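Local coordinates for protein Moesin/ezrin/radixin homolog 2 (Drosophila melanogaster, PDB 7EDR) that probably acts as a Merlin-type FERM scaffold at the cell cortex, binding partner proteins and helping restrain tissue growth through Hippo signalling, at residues N207-N215 / F272-I283; W220-N229 / K236-W245. One frame throughout, in Å; residues are numbered along the deposited sequence.

Interaction 1 of 2, residues N207-N215 / F272-I283; sequences NYFPITNKN and FYSQDLHINKMI
Thr212 and Tyr273 form a single antiparallel bridge, a hydrogen-bonded pair, between strand 207-212 and strand 270-273. Thr212 N donates to Tyr273 O at 3.1 Å. Tyr273 N returns a bond to Thr212 O at 2.7 Å. Two CA-H...O contacts, from Ile211 CA to Tyr273 O and from Phe272 CA to Thr212 O, flank the bonds. A water also bonds to Pro210 O at 2.9 Å and lies next to Ser274 OG.

These two strands belong to different sheets of the PH-like lobe of the FERM domain. The bridge joins the first strand of the four-stranded sheet to the last strand of the three-stranded sheet. Helix 277-297 follows after a short link, as the C-terminal helix does in PH-like folds. Asp276 caps it, with OD2 accepting from His278 N.

The apolar contacts fall in two groups. Ile283 lies over one face of the Phe209 ring. Its CG1 sits 3.8 Å from the ring centroid, only 6° off the normal, and its CD1 reaches back to Phe209 CG. Phe209 CG is anti to the carbonyl carbon (chi1 -54°), which brings the ring to the helix. Ile279 CG2 meets Phe209 CD1 obliquely at 3.6 Å. Further along, both branches of Ile211 work on Phe272. Ile211 CG2 touches Phe272 CD1 at 3.5 Å, while Ile211 CD1 lies over a face of the Phe272 ring. Phe258 and Leu221 also pack against Phe272.

Interaction 2 of 2, residues W220-N229 / K236-W245; sequences WLGVTSVGLN and KLTPKTTFQW
Trp245, just after strand 241-244, lays its indole against Thr224, Val226 and Gly227 at the turn between strands 218-223 and 227-232. Its CG is anti to the carbonyl carbon (chi1 -78°), which turns the indole back over this turn. CB starts near Val226 O, which also accepts from Trp245 N at 3.0 Å. CG stays beside the same carbonyl, and CD1 reaches the Val226 carbonyl carbon. NE1 donates to Thr224 O at 2.8 Å, with the oxygen close to the ring plane. CE2 lies beneath Gly227 CA, which sits 3.5 Å from the centroid of the five-membered ring. CZ2 meets Val223 CG1 at the ring edge. CH2, at the tip, touches Leu228 CD2 at 3.8 Å. Thr224 OG1 holds the turn by accepting from the backbone N of Val226 and Gly227, an ST turn and ST motif.

Beyond the indole, Leu228 and Phe243 exchange two backbone bonds. Next to them, Thr242 OG1 donates to Asn229 OD1 at 2.7 Å, in the carbonyl plane. At the far end the extended Lys236 chain lays CE over the six-membered ring of Trp220. Its NZ stands 4.0 Å from that centroid, a cation-pi contact.

Strands 227-232 and 241-244 form a beta hairpin at the edge of the first sheet of the PH-like lobe. Toward the connection between the two strands, Lys240 and Thr241 both face Ile230, a classic beta bulge.

Both contacts lie in the PH-like lobe and meet in one four-stranded sheet. Strand 207-212 of interaction 1 runs beside strand 218-223 of interaction 2, and Phe209 O probably accepts a hydrogen bond from Leu221 N. Each contact mixes buried and partly exposed residues, but only interaction 1 has exposed ones. Interaction 2 builds the sheet itself from segments close in sequence, through hairpin pairing, a polar side-chain bond and two tryptophans, one meeting mainly backbone and one a lysine. Interaction 1 closes distant parts of the lobe together, with one bridge and mainly aliphatic-aromatic packing. Helix 277-297 serves both: its start packs in interaction 1 and on Leu221, while Cys287 further on touches Trp245.

Interaction 1 of 2, residues N207-N215 / F272-I283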
loop_
_atom_site.group_PDB
_atom_site.type_symbol
_atom_site.label_atom_id
_atom_site.label_comp_id
_atom_site.label_asym_id
_atom_site.label_seq_id
_atom_site.Cartn_x
_atom_site.Cartn_y
_atom_site.Cartn_z
ATOM N N ASN C 207 8.840 -4.421 -28.030
ATOM C CA ASN C 207 9.168 -5.589 -28.828
ATOM C C ASN C 207 8.423 -5.442 -30.144
ATOM O O ASN C 207 7.190 -5.395 -30.151
ATOM C CB ASN C 207 8.790 -6.879 -28.100
ATOM C CG ASN C 207 9.304 -6.913 -26.649
ATOM O OD1 ASN C 207 10.449 -7.281 -26.399
ATOM N ND2 ASN C 207 8.451 -6.530 -25.695
ATOM N N TYR C 208 9.167 -5.330 -31.244
ATOM C CA TYR C 208 8.609 -5.123 -32.579
ATOM C C TYR C 208 8.483 -6.437 -33.346
ATOM O O TYR C 208 9.393 -7.272 -33.321
ATOM C CB TYR C 208 9.483 -4.173 -33.400
ATOM C CG TYR C 208 9.547 -2.754 -32.895
ATOM C CD1 TYR C 208 8.677 -1.786 -33.391
ATOM C CD2 TYR C 208 10.485 -2.376 -31.939
ATOM C CE1 TYR C 208 8.732 -0.483 -32.961
ATOM C CE2 TYR C 208 10.549 -1.073 -31.489
ATOM C CZ TYR C 208 9.667 -0.128 -32.008
ATOM O OH TYR C 208 9.705 1.172 -31.562
ATOM N N PHE C 209 7.366 -6.603 -34.056
ATOM C CA PHE C 209 7.191 -7.764 -34.908
ATOM C C PHE C 209 6.469 -7.328 -36.171
ATOM O O PHE C 209 5.596 -6.449 -36.122
ATOM C CB PHE C 209 6.411 -8.887 -34.221
ATOM C CG PHE C 209 6.998 -9.290 -32.912
ATOM C CD1 PHE C 209 7.919 -10.315 -32.841
ATOM C CD2 PHE C 209 6.654 -8.610 -31.749
ATOM C CE1 PHE C 209 8.482 -10.671 -31.643
ATOM C CE2 PHE C 209 7.206 -8.955 -30.558
ATOM C CZ PHE C 209 8.123 -10.002 -30.499
ATOM N N PRO C 210 6.828 -7.900 -37.300
ATOM C CA PRO C 210 6.224 -7.477 -38.562
ATOM C C PRO C 210 4.923 -8.216 -38.801
ATOM O O PRO C 210 4.873 -9.444 -38.699
ATOM C CB PRO C 210 7.294 -7.844 -39.589
ATOM C CG PRO C 210 7.954 -9.075 -38.988
ATOM C CD PRO C 210 7.841 -8.959 -37.487
ATOM N N ILE C 211 3.855 -7.483 -39.101
ATOM C CA ILE C 211 2.536 -8.073 -39.248
ATOM C C ILE C 211 1.893 -7.500 -40.502
ATOM O O ILE C 211 2.403 -6.567 -41.122
ATOM C CB ILE C 211 1.632 -7.828 -38.015
ATOM C CG1 ILE C 211 1.406 -6.332 -37.793
ATOM C CG2 ILE C 211 2.244 -8.426 -36.774
ATOM C CD1 ILE C 211 0.492 -6.026 -36.645
ATOM N N THR C 212 0.752 -8.082 -40.860
ATOM C CA THR C 212 -0.128 -7.568 -41.901
ATOM C C THR C 212 -1.550 -7.574 -41.366
ATOM O O THR C 212 -1.977 -8.561 -40.752
ATOM C CB THR C 212 -0.048 -8.416 -43.178
ATOM O OG1 THR C 212 0.030 -9.802 -42.821
ATOM C CG2 THR C 212 1.175 -8.037 -44.011
ATOM N N ASN C 213 -2.276 -6.475 -41.580
ATOM C CA ASN C 213 -3.699 -6.454 -41.270
ATOM C C ASN C 213 -4.431 -7.176 -42.400
ATOM O O ASN C 213 -3.817 -7.853 -43.230
ATOM C CB ASN C 213 -4.199 -5.030 -41.055
ATOM C CG ASN C 213 -4.133 -4.186 -42.314
ATOM O OD1 ASN C 213 -3.591 -4.617 -43.332
ATOM N ND2 ASN C 213 -4.661 -2.961 -42.242
ATOM N N LYS C 214 -5.758 -7.041 -42.458
ATOM C CA LYS C 214 -6.498 -7.843 -43.427
ATOM C C LYS C 214 -6.344 -7.303 -44.843
ATOM O O LYS C 214 -6.443 -8.074 -45.801
ATOM C CB LYS C 214 -7.968 -7.938 -43.028
ATOM C CG LYS C 214 -8.670 -6.600 -42.851
ATOM C CD LYS C 214 -10.167 -6.826 -42.688
ATOM C CE LYS C 214 -10.962 -5.622 -43.146
ATOM N NZ LYS C 214 -12.283 -5.579 -42.479
ATOM N N ASN C 215 -6.077 -5.984 -44.999
ATOM C CA ASN C 215 -5.687 -5.400 -46.297
ATOM C C ASN C 215 -4.285 -5.768 -46.729
ATOM O O ASN C 215 -3.871 -5.196 -47.749
ATOM C CB ASN C 215 -5.783 -3.878 -46.261
ATOM C CG ASN C 215 -7.085 -3.396 -45.674
ATOM O OD1 ASN C 215 -8.167 -3.779 -46.129
ATOM N ND2 ASN C 215 -6.992 -2.550 -44.645
ATOM N N PHE C 272 -4.622 -9.955 -37.265
ATOM C CA PHE C 272 -3.444 -9.611 -38.036
ATOM C C PHE C 272 -2.665 -10.890 -38.278
ATOM O O PHE C 272 -2.879 -11.903 -37.608
ATOM C CB PHE C 272 -2.593 -8.541 -37.338
ATOM C CG PHE C 272 -2.036 -8.977 -36.011
ATOM C CD1 PHE C 272 -0.904 -9.786 -35.944
ATOM C CD2 PHE C 272 -2.629 -8.562 -34.829
ATOM C CE1 PHE C 272 -0.379 -10.185 -34.723
ATOM C CE2 PHE C 272 -2.106 -8.959 -33.600
ATOM C CZ PHE C 272 -0.981 -9.769 -33.546
ATOM N N TYR C 273 -1.764 -10.845 -39.247
ATOM C CA TYR C 273 -1.032 -12.041 -39.621
ATOM C C TYR C 273 0.434 -11.886 -39.271
ATOM O O TYR C 273 1.005 -10.790 -39.371
ATOM C CB TYR C 273 -1.211 -12.348 -41.107
ATOM C CG TYR C 273 -2.642 -12.675 -41.447
ATOM C CD1 TYR C 273 -3.538 -11.674 -41.826
ATOM C CD2 TYR C 273 -3.114 -13.975 -41.342
ATOM C CE1 TYR C 273 -4.864 -11.969 -42.123
ATOM C CE2 TYR C 273 -4.437 -14.285 -41.640
ATOM C CZ TYR C 273 -5.308 -13.281 -42.033
ATOM O OH TYR C 273 -6.626 -13.606 -42.316
ATOM N N SER C 274 1.026 -12.985 -38.833
ATOM C CA SER C 274 2.428 -13.013 -38.454
ATOM C C SER C 274 2.961 -14.367 -38.886
ATOM O O SER C 274 2.405 -15.398 -38.501
ATOM C CB SER C 274 2.599 -12.785 -36.949
ATOM O OG SER C 274 3.863 -13.248 -36.510
ATOM N N GLN C 275 4.033 -14.367 -39.677
ATOM C CA GLN C 275 4.300 -15.479 -40.586
ATOM C C GLN C 275 5.150 -16.600 -40.012
ATOM O O GLN C 275 5.304 -17.621 -40.684
ATOM C CB GLN C 275 4.976 -14.973 -41.867
ATOM C CG GLN C 275 4.151 -13.970 -42.643
ATOM C CD GLN C 275 2.820 -14.539 -43.054
ATOM O OE1 GLN C 275 2.706 -15.735 -43.360
ATOM N NE2 GLN C 275 1.787 -13.692 -43.042
ATOM N N ASP C 276 5.726 -16.449 -38.827
ATOM C CA ASP C 276 6.542 -17.499 -38.231
ATOM C C ASP C 276 5.870 -17.948 -36.943
ATOM O O ASP C 276 5.628 -17.136 -36.051
ATOM C CB ASP C 276 7.985 -17.026 -37.992
ATOM C CG ASP C 276 8.839 -18.023 -37.155
ATOM O OD1 ASP C 276 9.944 -17.614 -36.720
ATOM O OD2 ASP C 276 8.456 -19.188 -36.908
ATOM N N LEU C 277 5.548 -19.240 -36.866
ATOM C CA LEU C 277 4.844 -19.769 -35.703
ATOM C C LEU C 277 5.656 -19.590 -34.433
ATOM O O LEU C 277 5.094 -19.274 -33.378
ATOM C CB LEU C 277 4.509 -21.249 -35.907
ATOM C CG LEU C 277 3.834 -21.500 -37.239
ATOM C CD1 LEU C 277 3.662 -23.001 -37.507
ATOM C CD2 LEU C 277 2.496 -20.789 -37.273
ATOM N N HIS C 278 6.971 -19.813 -34.500
ATOM C CA HIS C 278 7.785 -19.630 -33.301
ATOM C C HIS C 278 7.670 -18.204 -32.781
ATOM O O HIS C 278 7.411 -17.984 -31.592
ATOM C CB HIS C 278 9.252 -19.966 -33.559
ATOM C CG HIS C 278 10.128 -19.687 -32.375
ATOM N ND1 HIS C 278 10.250 -20.566 -31.319
ATOM C CD2 HIS C 278 10.874 -18.602 -32.049
ATOM C CE1 HIS C 278 11.054 -20.048 -30.406
ATOM N NE2 HIS C 278 11.448 -18.857 -30.825
ATOM N N ILE C 279 7.864 -17.223 -33.666
ATOM C CA ILE C 279 7.626 -15.825 -33.317
ATOM C C ILE C 279 6.244 -15.636 -32.713
ATOM O O ILE C 279 6.051 -14.774 -31.846
ATOM C CB ILE C 279 7.822 -14.933 -34.560
ATOM C CG1 ILE C 279 9.304 -14.874 -34.938
ATOM C CG2 ILE C 279 7.253 -13.532 -34.323
ATOM C CD1 ILE C 279 10.185 -14.304 -33.848
ATOM N N ASN C 280 5.266 -16.444 -33.137
ATOM C CA ASN C 280 3.906 -16.242 -32.657
ATOM C C ASN C 280 3.760 -16.689 -31.215
ATOM O O ASN C 280 3.080 -16.031 -30.423
ATOM C CB ASN C 280 2.923 -16.966 -33.560
ATOM C CG ASN C 280 2.745 -16.255 -34.875
ATOM O OD1 ASN C 280 3.347 -15.198 -35.102
ATOM N ND2 ASN C 280 1.931 -16.824 -35.759
ATOM N N LYS C 281 4.408 -17.791 -30.856
ATOM C CA LYS C 281 4.459 -18.176 -29.457
ATOM C C LYS C 281 5.152 -17.102 -28.616
ATOM O O LYS C 281 4.701 -16.790 -27.506
ATOM C CB LYS C 281 5.157 -19.529 -29.323
ATOM C CG LYS C 281 5.125 -20.073 -27.927
ATOM C CD LYS C 281 3.696 -20.135 -27.407
ATOM C CE LYS C 281 3.676 -20.365 -25.898
ATOM N NZ LYS C 281 4.609 -21.464 -25.507
ATOM N N MET C 282 6.238 -16.510 -29.142
ATOM C CA MET C 282 6.937 -15.448 -28.421
ATOM C C MET C 282 6.060 -14.218 -28.267
ATOM O O MET C 282 6.156 -13.502 -27.266
ATOM C CB MET C 282 8.230 -15.059 -29.145
ATOM C CG MET C 282 9.123 -16.217 -29.500
ATOM S SD MET C 282 9.646 -17.101 -28.019
ATOM C CE MET C 282 11.229 -16.303 -27.769
ATOM N N ILE C 283 5.225 -13.928 -29.260
ATOM C CA ILE C 283 4.302 -12.808 -29.109
ATOM C C ILE C 283 3.311 -13.101 -27.987
ATOM O O ILE C 283 3.022 -12.239 -27.144
ATOM C CB ILE C 283 3.598 -12.515 -30.446
ATOM C CG1 ILE C 283 4.621 -12.039 -31.492
ATOM C CG2 ILE C 283 2.469 -11.477 -30.250
ATOM C CD1 ILE C 283 3.994 -11.663 -32.840
HETATM O O HOH W 1 5.682 -11.559 -36.967
#

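Interaction 2 of 2, residues W220-N229 / K236-W245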
loop_
_atom_site.group_PDB
_atom_site.type_symbol
_atom_site.label_atom_id
_atom_site.label_comp_id
_atom_site.label_asym_id
_atom_site.label_seq_id
_atom_site.Cartn_x
_atom_site.Cartn_y
_atom_site.Cartn_z
ATOM N N TRP C 220 4.032 -2.887 -38.051
ATOM C CA TRP C 220 4.779 -3.411 -36.914
ATOM C C TRP C 220 3.860 -3.532 -35.706
ATOM O O TRP C 220 3.168 -2.569 -35.340
ATOM C CB TRP C 220 5.980 -2.522 -36.573
ATOM C CG TRP C 220 7.028 -2.498 -37.638
ATOM C CD1 TRP C 220 7.188 -1.552 -38.623
ATOM C CD2 TRP C 220 8.058 -3.466 -37.840
ATOM N NE1 TRP C 220 8.258 -1.881 -39.422
ATOM C CE2 TRP C 220 8.805 -3.053 -38.964
ATOM C CE3 TRP C 220 8.414 -4.650 -37.189
ATOM C CZ2 TRP C 220 9.892 -3.784 -39.444
ATOM C CZ3 TRP C 220 9.491 -5.371 -37.660
ATOM C CH2 TRP C 220 10.226 -4.932 -38.773
ATOM N N LEU C 221 3.837 -4.726 -35.116
ATOM C CA LEU C 221 3.262 -4.917 -33.795
ATOM C C LEU C 221 4.316 -4.575 -32.747
ATOM O O LEU C 221 5.432 -5.110 -32.773
ATOM C CB LEU C 221 2.787 -6.360 -33.618
ATOM C CG LEU C 221 2.179 -6.659 -32.249
ATOM C CD1 LEU C 221 0.789 -6.021 -32.125
ATOM C CD2 LEU C 221 2.133 -8.159 -31.999
ATOM N N GLY C 222 3.969 -3.672 -31.831
ATOM C CA GLY C 222 4.841 -3.366 -30.713
ATOM C C GLY C 222 4.239 -3.775 -29.380
ATOM O O GLY C 222 3.343 -3.087 -28.868
ATOM N N VAL C 223 4.704 -4.892 -28.817
ATOM C CA VAL C 223 4.257 -5.331 -27.493
ATOM C C VAL C 223 5.074 -4.604 -26.427
ATOM O O VAL C 223 6.301 -4.747 -26.371
ATOM C CB VAL C 223 4.407 -6.848 -27.328
ATOM C CG1 VAL C 223 3.764 -7.300 -26.026
ATOM C CG2 VAL C 223 3.850 -7.592 -28.522
ATOM N N THR C 224 4.392 -3.847 -25.565
ATOM C CA THR C 224 5.032 -3.036 -24.534
ATOM C C THR C 224 4.475 -3.384 -23.159
ATOM O O THR C 224 3.483 -4.106 -23.015
ATOM C CB THR C 224 4.819 -1.530 -24.780
ATOM O OG1 THR C 224 3.525 -1.126 -24.272
ATOM C CG2 THR C 224 4.907 -1.222 -26.270
ATOM N N SER C 225 5.113 -2.800 -22.139
ATOM C CA SER C 225 4.640 -2.921 -20.767
ATOM C C SER C 225 3.236 -2.353 -20.581
ATOM O O SER C 225 2.550 -2.727 -19.622
ATOM C CB SER C 225 5.589 -2.180 -19.828
ATOM O OG SER C 225 5.474 -0.780 -20.031
ATOM N N VAL C 226 2.813 -1.445 -21.458
ATOM C CA VAL C 226 1.534 -0.767 -21.330
ATOM C C VAL C 226 0.481 -1.313 -22.298
ATOM O O VAL C 226 -0.719 -1.255 -21.998
ATOM C CB VAL C 226 1.760 0.745 -21.536
ATOM C CG1 VAL C 226 0.456 1.505 -21.597
ATOM C CG2 VAL C 226 2.651 1.273 -20.420
ATOM N N GLY C 227 0.884 -1.860 -23.429
ATOM C CA GLY C 227 -0.088 -2.536 -24.255
ATOM C C GLY C 227 0.436 -2.942 -25.621
ATOM O O GLY C 227 1.591 -3.384 -25.751
ATOM N N LEU C 228 -0.419 -2.822 -26.639
ATOM C CA LEU C 228 -0.088 -3.189 -28.011
ATOM C C LEU C 228 -0.098 -1.923 -28.854
ATOM O O LEU C 228 -1.122 -1.233 -28.939
ATOM C CB LEU C 228 -1.071 -4.211 -28.577
ATOM C CG LEU C 228 -1.019 -5.625 -27.987
ATOM C CD1 LEU C 228 -2.009 -6.570 -28.672
ATOM C CD2 LEU C 228 0.385 -6.188 -28.047
ATOM N N ASN C 229 1.044 -1.615 -29.446
ATOM C CA ASN C 229 1.183 -0.521 -30.390
ATOM C C ASN C 229 1.165 -1.067 -31.809
ATOM O O ASN C 229 1.636 -2.179 -32.080
ATOM C CB ASN C 229 2.486 0.236 -30.149
ATOM C CG ASN C 229 2.516 0.918 -28.812
ATOM O OD1 ASN C 229 1.483 1.063 -28.165
ATOM N ND2 ASN C 229 3.698 1.369 -28.398
ATOM N N LYS C 236 8.887 3.387 -37.032
ATOM C CA LYS C 236 8.949 2.719 -35.741
ATOM C C LYS C 236 8.961 3.691 -34.568
ATOM O O LYS C 236 8.851 3.249 -33.420
ATOM C CB LYS C 236 10.187 1.834 -35.672
ATOM C CG LYS C 236 10.112 0.565 -36.489
ATOM C CD LYS C 236 11.238 -0.382 -36.045
ATOM C CE LYS C 236 11.119 -1.760 -36.659
ATOM N NZ LYS C 236 12.302 -2.613 -36.328
ATOM N N LEU C 237 9.099 4.992 -34.815
ATOM C CA LEU C 237 9.135 5.936 -33.703
ATOM C C LEU C 237 7.755 6.155 -33.111
ATOM O O LEU C 237 7.572 6.020 -31.900
ATOM C CB LEU C 237 9.716 7.276 -34.146
ATOM C CG LEU C 237 11.184 7.485 -33.831
ATOM C CD1 LEU C 237 11.959 6.215 -34.113
ATOM C CD2 LEU C 237 11.695 8.633 -34.672
ATOM N N THR C 238 6.775 6.520 -33.941
ATOM C CA THR C 238 5.487 6.933 -33.405
ATOM C C THR C 238 4.388 5.959 -33.804
ATOM O O THR C 238 4.197 5.699 -35.000
ATOM C CB THR C 238 5.127 8.338 -33.885
ATOM O OG1 THR C 238 6.229 9.217 -33.636
ATOM C CG2 THR C 238 3.909 8.844 -33.123
ATOM N N PRO C 239 3.637 5.415 -32.851
ATOM C CA PRO C 239 2.605 4.434 -33.208
ATOM C C PRO C 239 1.399 5.093 -33.864
ATOM O O PRO C 239 1.068 6.248 -33.592
ATOM C CB PRO C 239 2.235 3.792 -31.858
ATOM C CG PRO C 239 2.593 4.788 -30.827
ATOM C CD PRO C 239 3.747 5.617 -31.394
ATOM N N LYS C 240 0.756 4.339 -34.766
ATOM C CA LYS C 240 -0.451 4.830 -35.429
ATOM C C LYS C 240 -1.669 4.700 -34.530
ATOM O O LYS C 240 -2.511 5.602 -34.483
ATOM C CB LYS C 240 -0.689 4.075 -36.740
ATOM C CG LYS C 240 0.323 4.411 -37.835
ATOM C CD LYS C 240 0.483 5.922 -37.962
ATOM C CE LYS C 240 1.594 6.260 -38.955
ATOM N NZ LYS C 240 2.400 7.448 -38.510
ATOM N N THR C 241 -1.779 3.576 -33.827
ATOM C CA THR C 241 -2.835 3.347 -32.857
ATOM C C THR C 241 -2.273 2.450 -31.764
ATOM O O THR C 241 -1.173 1.896 -31.887
ATOM C CB THR C 241 -4.074 2.724 -33.513
ATOM O OG1 THR C 241 -5.188 2.814 -32.620
ATOM C CG2 THR C 241 -3.831 1.264 -33.874
ATOM N N THR C 242 -3.041 2.300 -30.690
ATOM C CA THR C 242 -2.574 1.553 -29.538
ATOM C C THR C 242 -3.770 0.999 -28.778
ATOM O O THR C 242 -4.882 1.539 -28.852
ATOM C CB THR C 242 -1.705 2.434 -28.622
ATOM O OG1 THR C 242 -1.087 1.626 -27.599
ATOM C CG2 THR C 242 -2.551 3.555 -27.994
ATOM N N PHE C 243 -3.526 -0.098 -28.055
ATOM C CA PHE C 243 -4.523 -0.730 -27.200
ATOM C C PHE C 243 -3.878 -1.069 -25.868
ATOM O O PHE C 243 -2.897 -1.820 -25.823
ATOM C CB PHE C 243 -5.091 -1.987 -27.847
ATOM C CG PHE C 243 -5.738 -1.738 -29.166
ATOM C CD1 PHE C 243 -5.016 -1.888 -30.351
ATOM C CD2 PHE C 243 -7.080 -1.365 -29.232
ATOM C CE1 PHE C 243 -5.631 -1.667 -31.594
ATOM C CE2 PHE C 243 -7.698 -1.140 -30.463
ATOM C CZ PHE C 243 -6.966 -1.280 -31.644
ATOM N N GLN C 244 -4.434 -0.529 -24.792
ATOM C CA GLN C 244 -3.859 -0.722 -23.476
ATOM C C GLN C 244 -4.234 -2.094 -22.920
ATOM O O GLN C 244 -5.313 -2.616 -23.195
ATOM C CB GLN C 244 -4.332 0.397 -22.548
ATOM C CG GLN C 244 -3.336 0.700 -21.441
ATOM C CD GLN C 244 -3.582 2.029 -20.779
ATOM O OE1 GLN C 244 -2.945 3.034 -21.115
ATOM N NE2 GLN C 244 -4.522 2.050 -19.839
ATOM N N TRP C 245 -3.326 -2.679 -22.122
ATOM C CA TRP C 245 -3.524 -4.048 -21.640
ATOM C C TRP C 245 -4.896 -4.249 -21.015
ATOM O O TRP C 245 -5.501 -5.318 -21.170
ATOM C CB TRP C 245 -2.440 -4.445 -20.628
ATOM C CG TRP C 245 -1.176 -4.787 -21.296
ATOM C CD1 TRP C 245 0.069 -4.235 -21.072
ATOM C CD2 TRP C 245 -1.019 -5.727 -22.361
ATOM N NE1 TRP C 245 0.982 -4.793 -21.940
ATOM C CE2 TRP C 245 0.336 -5.700 -22.745
ATOM C CE3 TRP C 245 -1.901 -6.577 -23.043
ATOM C CZ2 TRP C 245 0.829 -6.502 -23.764
ATOM C CZ3 TRP C 245 -1.408 -7.378 -24.053
ATOM C CH2 TRP C 245 -0.052 -7.338 -24.404
#